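Local coordinates for CSE1 (Thermus thermophilus, PDB 4AN8), which forms part of the Cascade ribonucleoprotein complex of type I-E CRISPR immunity, where it probably helps to select foreign DNA, at residues I19-G24 and A43-P48; L51-L56 and T342-G347; L60-H65 and V244-A249; R66-P71 and Q88-D93. All blocks are in the same frame, centred on the assembly; numbering follows the deposited sequence.

Contact 1: I19-G24 and A43-P48; sequences IPVLKG and ARIETP
Leu22 meets Arg44 with its side chain and its backbone at once. Its CG lies anti to its own backbone N (chi1 -158°), and the branch beyond it runs beside the arginine chain in the same direction. CD2 ends over one face of the guanidinium, off centre toward the rim, 3.3 Å from Arg44 NH2. Glu46 fixes the rotation of that flat group: Arg44 NE gives its hydrogen to Glu46 OE1 at 2.8 Å, a salt bridge that lies near the guanidinium plane and reaches the syn side of the carboxylate. Face and edge of the guanidinium are thus used by different partners. Near the backbone, Leu22 CB is 4.1 Å from Ala43 CB.

Here the short strand 44-45 runs antiparallel along strand 19-23, the middle strand of a three-stranded sheet whose other edge is strand 26-30. Three backbone bonds hold the pair: Leu22 N to Arg44 O, Ala43 N to Leu22 O, and Glu46 N to Pro20 O at 2.7 Å. The last is almost straight at the hydrogen (179°), although the donor is tilted out of the carbonyl plane. Val21 and Ile45 form a non-hydrogen-bonded pair, their CA atoms 4.2 Å apart.

Pro20 has a second point of contact, for its ring carbon CB packs 3.2 Å from Glu46 O. On the sheet face that bears Val21 and Ile45, Ile45 CG1 is 3.9 Å from Val21 CG1 and 4.1 Å from Ile19 CG2. Behind it, helix 50-67 packs against Ile45 and Pro20 through Leu56.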
loop_
_atom_site.group_PDB
_atom_site.type_symbol
_atom_site.label_atom_id
_atom_site.label_comp_id
_atom_site.label_asym_id
_atom_site.label_seq_id
_atom_site.Cartn_x
_atom_site.Cartn_y
_atom_site.Cartn_z
ATOM N N ILE A 19 1.908 -14.292 -12.954
ATOM C CA ILE A 19 1.410 -12.944 -12.688
ATOM C C ILE A 19 -0.029 -12.824 -13.214
ATOM O O ILE A 19 -0.268 -12.881 -14.428
ATOM C CB ILE A 19 2.303 -11.877 -13.373
ATOM C CG1 ILE A 19 3.763 -12.012 -12.927
ATOM C CG2 ILE A 19 1.793 -10.461 -13.106
ATOM C CD1 ILE A 19 4.710 -11.121 -13.695
ATOM N N PRO A 20 -1.001 -12.676 -12.301
ATOM C CA PRO A 20 -2.398 -12.608 -12.742
ATOM C C PRO A 20 -2.762 -11.235 -13.302
ATOM O O PRO A 20 -2.772 -10.257 -12.542
ATOM C CB PRO A 20 -3.193 -12.874 -11.456
ATOM C CG PRO A 20 -2.178 -12.848 -10.324
ATOM C CD PRO A 20 -0.860 -12.405 -10.867
ATOM N N VAL A 21 -3.076 -11.163 -14.596
ATOM C CA VAL A 21 -3.472 -9.895 -15.205
ATOM C C VAL A 21 -4.838 -9.997 -15.898
ATOM O O VAL A 21 -5.196 -11.042 -16.433
ATOM C CB VAL A 21 -2.413 -9.413 -16.255
ATOM C CG1 VAL A 21 -1.104 -8.993 -15.585
ATOM C CG2 VAL A 21 -2.153 -10.515 -17.270
ATOM N N LEU A 22 -5.588 -8.907 -15.907
ATOM C CA LEU A 22 -6.870 -8.884 -16.590
ATOM C C LEU A 22 -6.653 -8.620 -18.077
ATOM O O LEU A 22 -6.000 -7.643 -18.468
ATOM C CB LEU A 22 -7.767 -7.817 -15.968
ATOM C CG LEU A 22 -9.284 -7.878 -16.118
ATOM C CD1 LEU A 22 -9.839 -9.214 -15.678
ATOM C CD2 LEU A 22 -9.900 -6.749 -15.300
ATOM N N LYS A 23 -7.162 -9.512 -18.916
ATOM C CA LYS A 23 -7.029 -9.356 -20.358
ATOM C C LYS A 23 -8.340 -9.708 -21.037
ATOM O O LYS A 23 -8.835 -10.823 -20.891
ATOM C CB LYS A 23 -5.928 -10.255 -20.893
ATOM C CG LYS A 23 -5.702 -10.074 -22.374
ATOM C CD LYS A 23 -4.528 -10.891 -22.871
ATOM C CE LYS A 23 -4.133 -10.437 -24.278
ATOM N NZ LYS A 23 -3.327 -11.475 -24.995
ATOM N N GLY A 24 -8.906 -8.762 -21.778
ATOM C CA GLY A 24 -10.191 -8.973 -22.419
ATOM C C GLY A 24 -11.238 -9.460 -21.435
ATOM O O GLY A 24 -12.044 -10.324 -21.759
ATOM N N ALA A 43 -5.460 -4.824 -18.676
ATOM C CA ALA A 43 -6.117 -3.734 -17.967
ATOM C C ALA A 43 -5.351 -3.448 -16.680
ATOM O O ALA A 43 -5.175 -2.292 -16.282
ATOM C CB ALA A 43 -7.597 -4.080 -17.662
ATOM N N ARG A 44 -4.887 -4.508 -16.035
ATOM C CA ARG A 44 -4.176 -4.366 -14.772
ATOM C C ARG A 44 -3.730 -5.722 -14.231
ATOM O O ARG A 44 -4.153 -6.781 -14.719
ATOM C CB ARG A 44 -5.082 -3.706 -13.735
ATOM C CG ARG A 44 -6.346 -4.474 -13.497
ATOM C CD ARG A 44 -7.145 -3.884 -12.364
ATOM N NE ARG A 44 -8.409 -4.586 -12.193
ATOM C CZ ARG A 44 -9.542 -4.241 -12.805
ATOM N NH1 ARG A 44 -9.574 -3.196 -13.630
ATOM N NH2 ARG A 44 -10.647 -4.939 -12.588
ATOM N N ILE A 45 -2.870 -5.669 -13.220
ATOM C CA ILE A 45 -2.575 -6.826 -12.413
ATOM C C ILE A 45 -3.784 -7.032 -11.530
ATOM O O ILE A 45 -4.272 -6.079 -10.914
ATOM C CB ILE A 45 -1.318 -6.594 -11.576
ATOM C CG1 ILE A 45 -0.083 -6.820 -12.456
ATOM C CG2 ILE A 45 -1.309 -7.522 -10.381
ATOM C CD1 ILE A 45 1.176 -6.454 -11.804
ATOM N N GLU A 46 -4.277 -8.267 -11.498
ATOM C CA GLU A 46 -5.574 -8.586 -10.935
ATOM C C GLU A 46 -5.485 -9.696 -9.885
ATOM O O GLU A 46 -5.344 -10.883 -10.210
ATOM C CB GLU A 46 -6.529 -9.009 -12.051
ATOM C CG GLU A 46 -7.906 -9.480 -11.570
ATOM C CD GLU A 46 -8.793 -8.348 -11.067
ATOM O OE1 GLU A 46 -8.358 -7.171 -11.059
ATOM O OE2 GLU A 46 -9.945 -8.641 -10.687
ATOM N N THR A 47 -5.604 -9.317 -8.625
ATOM C CA THR A 47 -5.521 -10.280 -7.556
ATOM C C THR A 47 -6.432 -9.846 -6.420
ATOM O O THR A 47 -6.618 -8.651 -6.195
ATOM C CB THR A 47 -4.050 -10.417 -7.049
ATOM O OG1 THR A 47 -4.042 -11.116 -5.801
ATOM C CG2 THR A 47 -3.407 -9.023 -6.868
ATOM N N PRO A 48 -7.017 -10.810 -5.702
ATOM C CA PRO A 48 -7.780 -10.432 -4.513
ATOM C C PRO A 48 -6.889 -9.852 -3.408
ATOM O O PRO A 48 -7.358 -9.045 -2.613
ATOM C CB PRO A 48 -8.418 -11.753 -4.059
ATOM C CG PRO A 48 -7.575 -12.817 -4.650
ATOM C CD PRO A 48 -7.041 -12.260 -5.953
#

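Contact 2: L51-L56 and T342-G347; sequences LEEAVL and TLRVLG
Leu346 pushes its CD1 methyl against helix 50-67, and this is the close-fitting part of the contact. CD1 lies 3.7 Å from Ala54 N and 3.8 Å from Ala54 CB, while 3.9 Å separates it from Glu53 CG. One methyl therefore sits on both the helix backbone and the aliphatic stem of the glutamate, which crosses the leucine at about a right angle. Next along the strand, Leu51 CD2 comes within 4.0 Å of Gly347 C, the backbone of a residue that has no side chain.

The fold element is a helix laid across a sheet. Segment 51-56 belongs to helix 50-67, and segment 342-347 to the central strand of an antiparallel sheet flanked by strands 191-195 and 354-364. The axes of the two segments pass 7.8 Å apart at 105°, steeply enough that few residues of each can touch. Leu191, from the first flanking strand, also reaches Ala54.

Toward partly exposed Arg344 the fit is looser and polar. Glu53, extended beyond CG, sends OE2 to 2.8 Å from Arg344 NH1; the distance qualifies as a salt bridge, but the hydrogen bond within it is weak, with an angle of 130° at the hydrogen. Glu53 OE1 lies near the guanidinium plane, 3.3 Å from Arg344 NH1. That oxygen also forms a salt bridge with Arg360 NH1 from strand 354-364. Two arginines around this buried carboxylate would probably favour its ionised form.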
loop_
_atom_site.group_PDB
_atom_site.type_symbol
_atom_site.label_atom_id
_atom_site.label_comp_id
_atom_site.label_asym_id
_atom_site.label_seq_id
_atom_site.Cartn_x
_atom_site.Cartn_y
_atom_site.Cartn_z
ATOM N N LEU A 51 -1.597 -7.088 -1.113
ATOM C CA LEU A 51 -0.159 -7.255 -0.923
ATOM C C LEU A 51 0.451 -7.839 -2.199
ATOM O O LEU A 51 1.505 -7.404 -2.637
ATOM C CB LEU A 51 0.147 -8.156 0.283
ATOM C CG LEU A 51 -0.505 -7.752 1.624
ATOM C CD1 LEU A 51 0.077 -8.594 2.770
ATOM C CD2 LEU A 51 -0.393 -6.230 1.914
ATOM N N GLU A 52 -0.214 -8.827 -2.780
ATOM C CA GLU A 52 0.205 -9.394 -4.057
ATOM C C GLU A 52 0.302 -8.328 -5.126
ATOM O O GLU A 52 1.295 -8.237 -5.839
ATOM C CB GLU A 52 -0.765 -10.485 -4.524
ATOM C CG GLU A 52 -0.323 -11.878 -4.195
ATOM C CD GLU A 52 -1.267 -12.973 -4.736
ATOM O OE1 GLU A 52 -2.114 -12.696 -5.623
ATOM O OE2 GLU A 52 -1.163 -14.122 -4.272
ATOM N N GLU A 53 -0.737 -7.516 -5.241
ATOM C CA GLU A 53 -0.738 -6.448 -6.226
ATOM C C GLU A 53 0.461 -5.515 -6.007
ATOM O O GLU A 53 1.129 -5.120 -6.966
ATOM C CB GLU A 53 -2.044 -5.662 -6.142
ATOM C CG GLU A 53 -2.200 -4.539 -7.161
ATOM C CD GLU A 53 -3.587 -3.875 -7.059
ATOM O OE1 GLU A 53 -4.424 -4.383 -6.293
ATOM O OE2 GLU A 53 -3.843 -2.839 -7.714
ATOM N N ALA A 54 0.709 -5.141 -4.751
ATOM C CA ALA A 54 1.772 -4.181 -4.442
ATOM C C ALA A 54 3.131 -4.711 -4.888
ATOM O O ALA A 54 3.849 -4.035 -5.624
ATOM C CB ALA A 54 1.806 -3.860 -2.966
ATOM N N VAL A 55 3.449 -5.934 -4.468
ATOM C CA VAL A 55 4.770 -6.500 -4.752
ATOM C C VAL A 55 4.965 -6.878 -6.207
ATOM O O VAL A 55 6.071 -6.751 -6.715
ATOM C CB VAL A 55 5.139 -7.707 -3.866
ATOM C CG1 VAL A 55 5.199 -7.307 -2.443
ATOM C CG2 VAL A 55 4.177 -8.889 -4.085
ATOM N N LEU A 56 3.907 -7.295 -6.896
ATOM C CA LEU A 56 4.041 -7.606 -8.315
ATOM C C LEU A 56 4.435 -6.350 -9.113
ATOM O O LEU A 56 5.349 -6.409 -9.950
ATOM C CB LEU A 56 2.783 -8.275 -8.870
ATOM C CG LEU A 56 2.445 -9.667 -8.307
ATOM C CD1 LEU A 56 1.010 -10.124 -8.666
ATOM C CD2 LEU A 56 3.452 -10.679 -8.751
ATOM N N THR A 342 -6.302 6.866 -11.722
ATOM C CA THR A 342 -6.756 6.786 -10.332
ATOM C C THR A 342 -5.612 6.557 -9.349
ATOM O O THR A 342 -4.462 6.389 -9.748
ATOM C CB THR A 342 -7.817 5.696 -10.107
ATOM O OG1 THR A 342 -7.198 4.412 -10.155
ATOM C CG2 THR A 342 -8.909 5.766 -11.127
ATOM N N LEU A 343 -5.933 6.549 -8.062
ATOM C CA LEU A 343 -4.932 6.256 -7.036
ATOM C C LEU A 343 -5.352 5.053 -6.215
ATOM O O LEU A 343 -6.421 5.066 -5.576
ATOM C CB LEU A 343 -4.756 7.453 -6.114
ATOM C CG LEU A 343 -3.807 7.387 -4.916
ATOM C CD1 LEU A 343 -2.331 7.219 -5.348
ATOM C CD2 LEU A 343 -3.986 8.641 -4.040
ATOM N N ARG A 344 -4.531 4.005 -6.229
ATOM C CA ARG A 344 -4.766 2.887 -5.323
ATOM C C ARG A 344 -3.876 2.981 -4.092
ATOM O O ARG A 344 -2.691 3.303 -4.201
ATOM C CB ARG A 344 -4.551 1.568 -6.032
ATOM C CG ARG A 344 -5.452 1.406 -7.203
ATOM C CD ARG A 344 -5.441 -0.008 -7.653
ATOM N NE ARG A 344 -6.613 -0.290 -8.468
ATOM C CZ ARG A 344 -7.137 -1.501 -8.591
ATOM N NH1 ARG A 344 -6.587 -2.525 -7.944
ATOM N NH2 ARG A 344 -8.208 -1.685 -9.354
ATOM N N VAL A 345 -4.443 2.736 -2.922
ATOM C CA VAL A 345 -3.634 2.621 -1.720
ATOM C C VAL A 345 -3.662 1.168 -1.269
ATOM O O VAL A 345 -4.732 0.577 -1.131
ATOM C CB VAL A 345 -4.117 3.532 -0.592
ATOM C CG1 VAL A 345 -3.189 3.376 0.629
ATOM C CG2 VAL A 345 -4.152 5.003 -1.068
ATOM N N LEU A 346 -2.479 0.592 -1.086
ATOM C CA LEU A 346 -2.321 -0.812 -0.699
ATOM C C LEU A 346 -1.450 -0.931 0.550
ATOM O O LEU A 346 -0.447 -0.233 0.678
ATOM C CB LEU A 346 -1.658 -1.602 -1.835
ATOM C CG LEU A 346 -2.217 -1.404 -3.236
ATOM C CD1 LEU A 346 -1.325 -2.081 -4.291
ATOM C CD2 LEU A 346 -3.659 -1.889 -3.319
ATOM N N GLY A 347 -1.815 -1.819 1.462
ATOM C CA GLY A 347 -1.023 -2.031 2.664
ATOM C C GLY A 347 -1.708 -2.894 3.727
ATOM O O GLY A 347 -2.807 -3.395 3.512
#

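Contact 3: L60-H65 and V244-A249; sequences LLAVLH and VYTWPA
Ala62, in the C-terminal half of helix 50-67, faces Tyr245 at the end of helix 241-245 with the Ala62 CA and Tyr245 CA atoms 6.4 Å apart. No direct hydrogen bond spans the gap. The tyrosine presents the rim carbons CD2 and CE2 to the helix. Tyr245 CD2 lies 3.9 Å from Ala62 N, which sits at the ring edge near its plane, and Tyr245 CE2 is 3.8 Å from Leu61 CB. With CG anti to the carbonyl carbon (chi1 -79°), the tyrosine ring sets out toward helix 50-67.

Thr246, the first residue to leave helical geometry, adds a methyl contact: its CG2 meets Ala62 CB at 3.8 Å. Its polar branch is used on its own side, where OG1 bonds to Thr242 O, a carbonyl of the preceding helical turn, and also to Ile218 N. The Tyr245 and Thr246 contacts place the end of helix 241-245 against one flank of the long helix 50-67, while Leu203 of helix 199-206 packs against Leu61.

One turn beyond Leu61, Tyr245 CE2 comes to the edge of the His65 imidazole, near its plane, 4.4 Å from His65 CD2. This is no stack between the two rings; His65 instead stacks on Tyr210. Water 1 lies in the plane of both the imidazole and the phenol at their edges, 2.9 Å from His65 NE2 and 2.6 Å from Tyr245 OH. Since His65 ND1 is bonded to Gly70 O, both ring nitrogens have partners, and the polar tips of two buried residues are satisfied through a shared water within an otherwise mainly apolar interface.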
loop_
_atom_site.group_PDB
_atom_site.type_symbol
_atom_site.label_atom_id
_atom_site.label_comp_id
_atom_site.label_asym_id
_atom_site.label_seq_id
_atom_site.Cartn_x
_atom_site.Cartn_y
_atom_site.Cartn_z
ATOM N N LEU A 60 8.165 -5.639 -11.038
ATOM C CA LEU A 60 8.206 -5.175 -12.422
ATOM C C LEU A 60 8.967 -3.854 -12.539
ATOM O O LEU A 60 9.783 -3.685 -13.448
ATOM C CB LEU A 60 6.799 -5.003 -13.015
ATOM C CG LEU A 60 6.040 -6.324 -13.173
ATOM C CD1 LEU A 60 4.695 -6.081 -13.809
ATOM C CD2 LEU A 60 6.863 -7.346 -13.961
ATOM N N LEU A 61 8.670 -2.920 -11.633
ATOM C CA LEU A 61 9.366 -1.635 -11.589
ATOM C C LEU A 61 10.879 -1.793 -11.359
ATOM O O LEU A 61 11.672 -1.085 -11.964
ATOM C CB LEU A 61 8.772 -0.747 -10.508
ATOM C CG LEU A 61 7.339 -0.320 -10.823
ATOM C CD1 LEU A 61 6.601 0.111 -9.518
ATOM C CD2 LEU A 61 7.339 0.795 -11.868
ATOM N N ALA A 62 11.264 -2.712 -10.469
ATOM C CA ALA A 62 12.674 -2.969 -10.220
ATOM C C ALA A 62 13.324 -3.362 -11.535
ATOM O O ALA A 62 14.334 -2.788 -11.927
ATOM C CB ALA A 62 12.854 -4.097 -9.186
ATOM N N VAL A 63 12.728 -4.337 -12.223
ATOM C CA VAL A 63 13.265 -4.771 -13.496
ATOM C C VAL A 63 13.358 -3.618 -14.514
ATOM O O VAL A 63 14.384 -3.453 -15.170
ATOM C CB VAL A 63 12.477 -5.951 -14.100
ATOM C CG1 VAL A 63 13.023 -6.263 -15.466
ATOM C CG2 VAL A 63 12.591 -7.194 -13.193
ATOM N N LEU A 64 12.293 -2.830 -14.642
ATOM C CA LEU A 64 12.275 -1.710 -15.584
ATOM C C LEU A 64 13.359 -0.686 -15.308
ATOM O O LEU A 64 14.071 -0.272 -16.221
ATOM C CB LEU A 64 10.920 -0.996 -15.581
ATOM C CG LEU A 64 9.801 -1.725 -16.324
ATOM C CD1 LEU A 64 8.409 -1.194 -15.969
ATOM C CD2 LEU A 64 10.074 -1.689 -17.855
ATOM N N HIS A 65 13.476 -0.262 -14.054
ATOM C CA HIS A 65 14.477 0.725 -13.690
ATOM C C HIS A 65 15.892 0.270 -14.041
ATOM O O HIS A 65 16.707 1.066 -14.481
ATOM C CB HIS A 65 14.410 1.046 -12.207
ATOM C CG HIS A 65 13.295 1.972 -11.837
ATOM N ND1 HIS A 65 12.955 3.068 -12.603
ATOM C CD2 HIS A 65 12.448 1.964 -10.776
ATOM C CE1 HIS A 65 11.965 3.719 -12.010
ATOM N NE2 HIS A 65 11.644 3.075 -10.901
ATOM N N VAL A 244 15.718 -1.937 -2.163
ATOM C CA VAL A 244 14.566 -1.962 -1.281
ATOM C C VAL A 244 13.330 -2.672 -1.872
ATOM O O VAL A 244 12.702 -3.440 -1.180
ATOM C CB VAL A 244 14.266 -0.572 -0.726
ATOM C CG1 VAL A 244 12.982 -0.594 0.127
ATOM C CG2 VAL A 244 15.455 -0.130 0.125
ATOM N N TYR A 245 13.024 -2.454 -3.148
ATOM C CA TYR A 245 11.940 -3.181 -3.837
ATOM C C TYR A 245 12.122 -4.701 -3.804
ATOM O O TYR A 245 11.156 -5.464 -3.870
ATOM C CB TYR A 245 11.878 -2.772 -5.316
ATOM C CG TYR A 245 11.200 -1.444 -5.609
ATOM C CD1 TYR A 245 10.697 -0.626 -4.578
ATOM C CD2 TYR A 245 11.070 -1.005 -6.920
ATOM C CE1 TYR A 245 10.073 0.575 -4.869
ATOM C CE2 TYR A 245 10.445 0.194 -7.221
ATOM C CZ TYR A 245 9.948 0.975 -6.204
ATOM O OH TYR A 245 9.347 2.163 -6.541
ATOM N N THR A 246 13.370 -5.148 -3.760
ATOM C CA THR A 246 13.629 -6.575 -3.811
ATOM C C THR A 246 14.358 -7.053 -2.561
ATOM O O THR A 246 15.093 -8.018 -2.601
ATOM C CB THR A 246 14.462 -6.927 -5.061
ATOM O OG1 THR A 246 15.744 -6.290 -4.972
ATOM C CG2 THR A 246 13.713 -6.475 -6.364
ATOM N N TRP A 247 14.139 -6.363 -1.449
ATOM C CA TRP A 247 14.820 -6.681 -0.208
ATOM C C TRP A 247 14.655 -8.138 0.261
ATOM O O TRP A 247 13.529 -8.656 0.330
ATOM C CB TRP A 247 14.295 -5.762 0.884
ATOM C CG TRP A 247 15.136 -5.757 2.095
ATOM C CD1 TRP A 247 14.964 -6.517 3.219
ATOM C CD2 TRP A 247 16.318 -4.969 2.311
ATOM N NE1 TRP A 247 15.968 -6.242 4.127
ATOM C CE2 TRP A 247 16.807 -5.292 3.592
ATOM C CE3 TRP A 247 17.008 -4.026 1.542
ATOM C CZ2 TRP A 247 17.948 -4.692 4.129
ATOM C CZ3 TRP A 247 18.144 -3.436 2.072
ATOM C CH2 TRP A 247 18.605 -3.777 3.356
ATOM N N PRO A 248 15.776 -8.791 0.654
ATOM C CA PRO A 248 15.657 -10.139 1.229
ATOM C C PRO A 248 15.414 -10.117 2.743
ATOM O O PRO A 248 16.363 -10.231 3.517
ATOM C CB PRO A 248 17.023 -10.759 0.920
ATOM C CG PRO A 248 17.965 -9.594 1.023
ATOM C CD PRO A 248 17.185 -8.372 0.516
ATOM N N ALA A 249 14.154 -9.990 3.169
ATOM C CA ALA A 249 13.846 -9.792 4.586
ATOM C C ALA A 249 13.972 -11.070 5.410
ATOM O O ALA A 249 14.227 -11.021 6.615
ATOM C CB ALA A 249 12.466 -9.228 4.743
HETATM O O HOH W 1 9.487 3.008 -8.945
#

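Contact 4: R66-P71 and Q88-D93; sequences RALSGP and QDPIRD
Leu68 sets its CD2 methyl against the CB corner of Pro90, the two side chains crossing obliquely, with CD2 3.8 Å from Pro90 CB. The same methyl lies 4.2 Å from Ile91 CG1, so a single leucine branch spans two consecutive residues of helix 88-98. Leu68 sits where helix 50-67 finishes in a Schellman motif: Ser69, with positive phi (51°), is the C-prime residue, Gly70 N bonds back to His65 O, and the accompanying bond from Ser69 N to Arg66 O is weak. The chain then enters Pro71 through a cis peptide bond.

Ala67 brings the backbones together. Ala67 CA is 5.4 Å from Ile91 CA, and Ala67 CB, pointing at the second helix, packs 4.3 Å from Ile91 CG1. Ile91 also touches Leu64 one turn back along the first helix, and Trp80 of helix 74-83 packs on Leu68. The contact thus joins the end of one helix to the first turn of another.

Ala67 O lies 3.7 Å from Pro90 CB, and water 2 donates one hydrogen to that carbonyl at 2.9 Å and the other to Pro90 O at 3.0 Å.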
loop_
_atom_site.group_PDB
_atom_site.type_symbol
_atom_site.label_atom_id
_atom_site.label_comp_id
_atom_site.label_asym_id
_atom_site.label_seq_id
_atom_site.Cartn_x
_atom_site.Cartn_y
_atom_site.Cartn_z
ATOM N N ARG A 66 16.196 -0.999 -13.822
ATOM C CA ARG A 66 17.536 -1.470 -14.068
ATOM C C ARG A 66 17.745 -1.683 -15.564
ATOM O O ARG A 66 18.740 -1.247 -16.119
ATOM C CB ARG A 66 17.803 -2.756 -13.278
ATOM C CG ARG A 66 17.653 -2.573 -11.785
ATOM C CD ARG A 66 18.625 -1.504 -11.291
ATOM N NE ARG A 66 20.010 -1.972 -11.358
ATOM C CZ ARG A 66 21.045 -1.252 -10.946
ATOM N NH1 ARG A 66 20.841 -0.034 -10.445
ATOM N NH2 ARG A 66 22.277 -1.751 -11.035
ATOM N N ALA A 67 16.786 -2.338 -16.214
ATOM C CA ALA A 67 16.902 -2.614 -17.639
ATOM C C ALA A 67 16.982 -1.343 -18.468
ATOM O O ALA A 67 17.711 -1.305 -19.443
ATOM C CB ALA A 67 15.775 -3.485 -18.118
ATOM N N LEU A 68 16.248 -0.305 -18.077
ATOM C CA LEU A 68 16.232 0.954 -18.827
ATOM C C LEU A 68 17.197 1.974 -18.223
ATOM O O LEU A 68 17.369 3.068 -18.747
ATOM C CB LEU A 68 14.818 1.544 -18.886
ATOM C CG LEU A 68 13.764 0.583 -19.447
ATOM C CD1 LEU A 68 12.363 1.149 -19.342
ATOM C CD2 LEU A 68 14.096 0.234 -20.891
ATOM N N SER A 69 17.799 1.621 -17.099
ATOM C CA SER A 69 18.762 2.499 -16.474
ATOM C C SER A 69 18.182 3.903 -16.309
ATOM O O SER A 69 18.854 4.900 -16.541
ATOM C CB SER A 69 20.030 2.523 -17.323
ATOM O OG SER A 69 21.122 2.941 -16.546
ATOM N N GLY A 70 16.917 3.967 -15.906
ATOM C CA GLY A 70 16.160 5.216 -15.832
ATOM C C GLY A 70 14.747 4.912 -15.343
ATOM O O GLY A 70 14.549 3.930 -14.638
ATOM N N PRO A 71 13.753 5.725 -15.742
ATOM C CA PRO A 71 13.902 6.865 -16.656
ATOM C C PRO A 71 14.640 7.984 -15.959
ATOM O O PRO A 71 14.369 8.228 -14.789
ATOM C CB PRO A 71 12.457 7.290 -16.922
ATOM C CG PRO A 71 11.714 6.869 -15.704
ATOM C CD PRO A 71 12.354 5.565 -15.300
ATOM N N GLN A 88 12.051 -2.158 -26.141
ATOM C CA GLN A 88 11.982 -3.612 -26.024
ATOM C C GLN A 88 13.339 -4.282 -25.889
ATOM O O GLN A 88 13.494 -5.242 -25.136
ATOM C CB GLN A 88 11.267 -4.187 -27.234
ATOM C CG GLN A 88 9.983 -3.491 -27.530
ATOM C CD GLN A 88 8.790 -4.231 -26.986
ATOM O OE1 GLN A 88 8.511 -5.363 -27.387
ATOM N NE2 GLN A 88 8.064 -3.591 -26.062
ATOM N N ASP A 89 14.314 -3.786 -26.636
ATOM C CA ASP A 89 15.631 -4.407 -26.678
ATOM C C ASP A 89 16.366 -4.326 -25.347
ATOM O O ASP A 89 16.880 -5.334 -24.873
ATOM C CB ASP A 89 16.480 -3.823 -27.817
ATOM C CG ASP A 89 16.340 -4.613 -29.120
ATOM O OD1 ASP A 89 15.557 -5.595 -29.167
ATOM O OD2 ASP A 89 17.019 -4.239 -30.107
ATOM N N PRO A 90 16.422 -3.128 -24.737
ATOM C CA PRO A 90 16.996 -3.042 -23.391
ATOM C C PRO A 90 16.347 -4.050 -22.436
ATOM O O PRO A 90 17.044 -4.703 -21.667
ATOM C CB PRO A 90 16.649 -1.618 -22.961
ATOM C CG PRO A 90 16.534 -0.864 -24.260
ATOM C CD PRO A 90 15.909 -1.828 -25.203
ATOM N N ILE A 91 15.031 -4.180 -22.486
ATOM C CA ILE A 91 14.356 -5.132 -21.616
ATOM C C ILE A 91 14.748 -6.594 -21.926
ATOM O O ILE A 91 15.081 -7.367 -21.017
ATOM C CB ILE A 91 12.821 -4.923 -21.644
ATOM C CG1 ILE A 91 12.481 -3.597 -20.955
ATOM C CG2 ILE A 91 12.086 -6.131 -21.008
ATOM C CD1 ILE A 91 11.037 -3.176 -21.131
ATOM N N ARG A 92 14.713 -6.972 -23.201
ATOM C CA ARG A 92 15.171 -8.296 -23.601
ATOM C C ARG A 92 16.621 -8.556 -23.205
ATOM O O ARG A 92 16.937 -9.607 -22.668
ATOM C CB ARG A 92 15.015 -8.492 -25.101
ATOM C CG ARG A 92 13.594 -8.610 -25.564
ATOM C CD ARG A 92 13.560 -9.031 -27.024
ATOM N NE ARG A 92 12.339 -8.599 -27.690
ATOM C CZ ARG A 92 11.213 -9.302 -27.697
ATOM N NH1 ARG A 92 11.162 -10.468 -27.068
ATOM N NH2 ARG A 92 10.139 -8.843 -28.335
ATOM N N ASP A 93 17.507 -7.606 -23.471
ATOM C CA ASP A 93 18.898 -7.778 -23.085
ATOM C C ASP A 93 19.075 -8.000 -21.578
ATOM O O ASP A 93 19.740 -8.936 -21.158
ATOM C CB ASP A 93 19.754 -6.602 -23.565
ATOM C CG ASP A 93 19.890 -6.558 -25.085
ATOM O OD1 ASP A 93 19.649 -7.603 -25.748
ATOM O OD2 ASP A 93 20.235 -5.473 -25.617
HETATM O O HOH W 2 19.469 -3.286 -20.593
#

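Overall arrangement
Three of the contacts, 2, 3 and 4, follow one another along helix 50-67, with centres about 14 Å apart from 2 to 3 and again from 3 to 4. Contact 1 comes just before them in sequence and abuts the helix start: its centre is about 12 Å from that of contact 2, and Thr47 OG1 is a probable hydrogen-bond partner of Glu52 OE1. Contacts 1 and 4 link segments close in sequence, whereas contact 2 reaches 286 residues ahead and contact 3 179. The helix therefore ties the N-terminal sheet, the distant strand 342-351, helix 241-245 and helix 88-98 into one body, with contact 2 nearest the chain's centre and contact 4 farthest out.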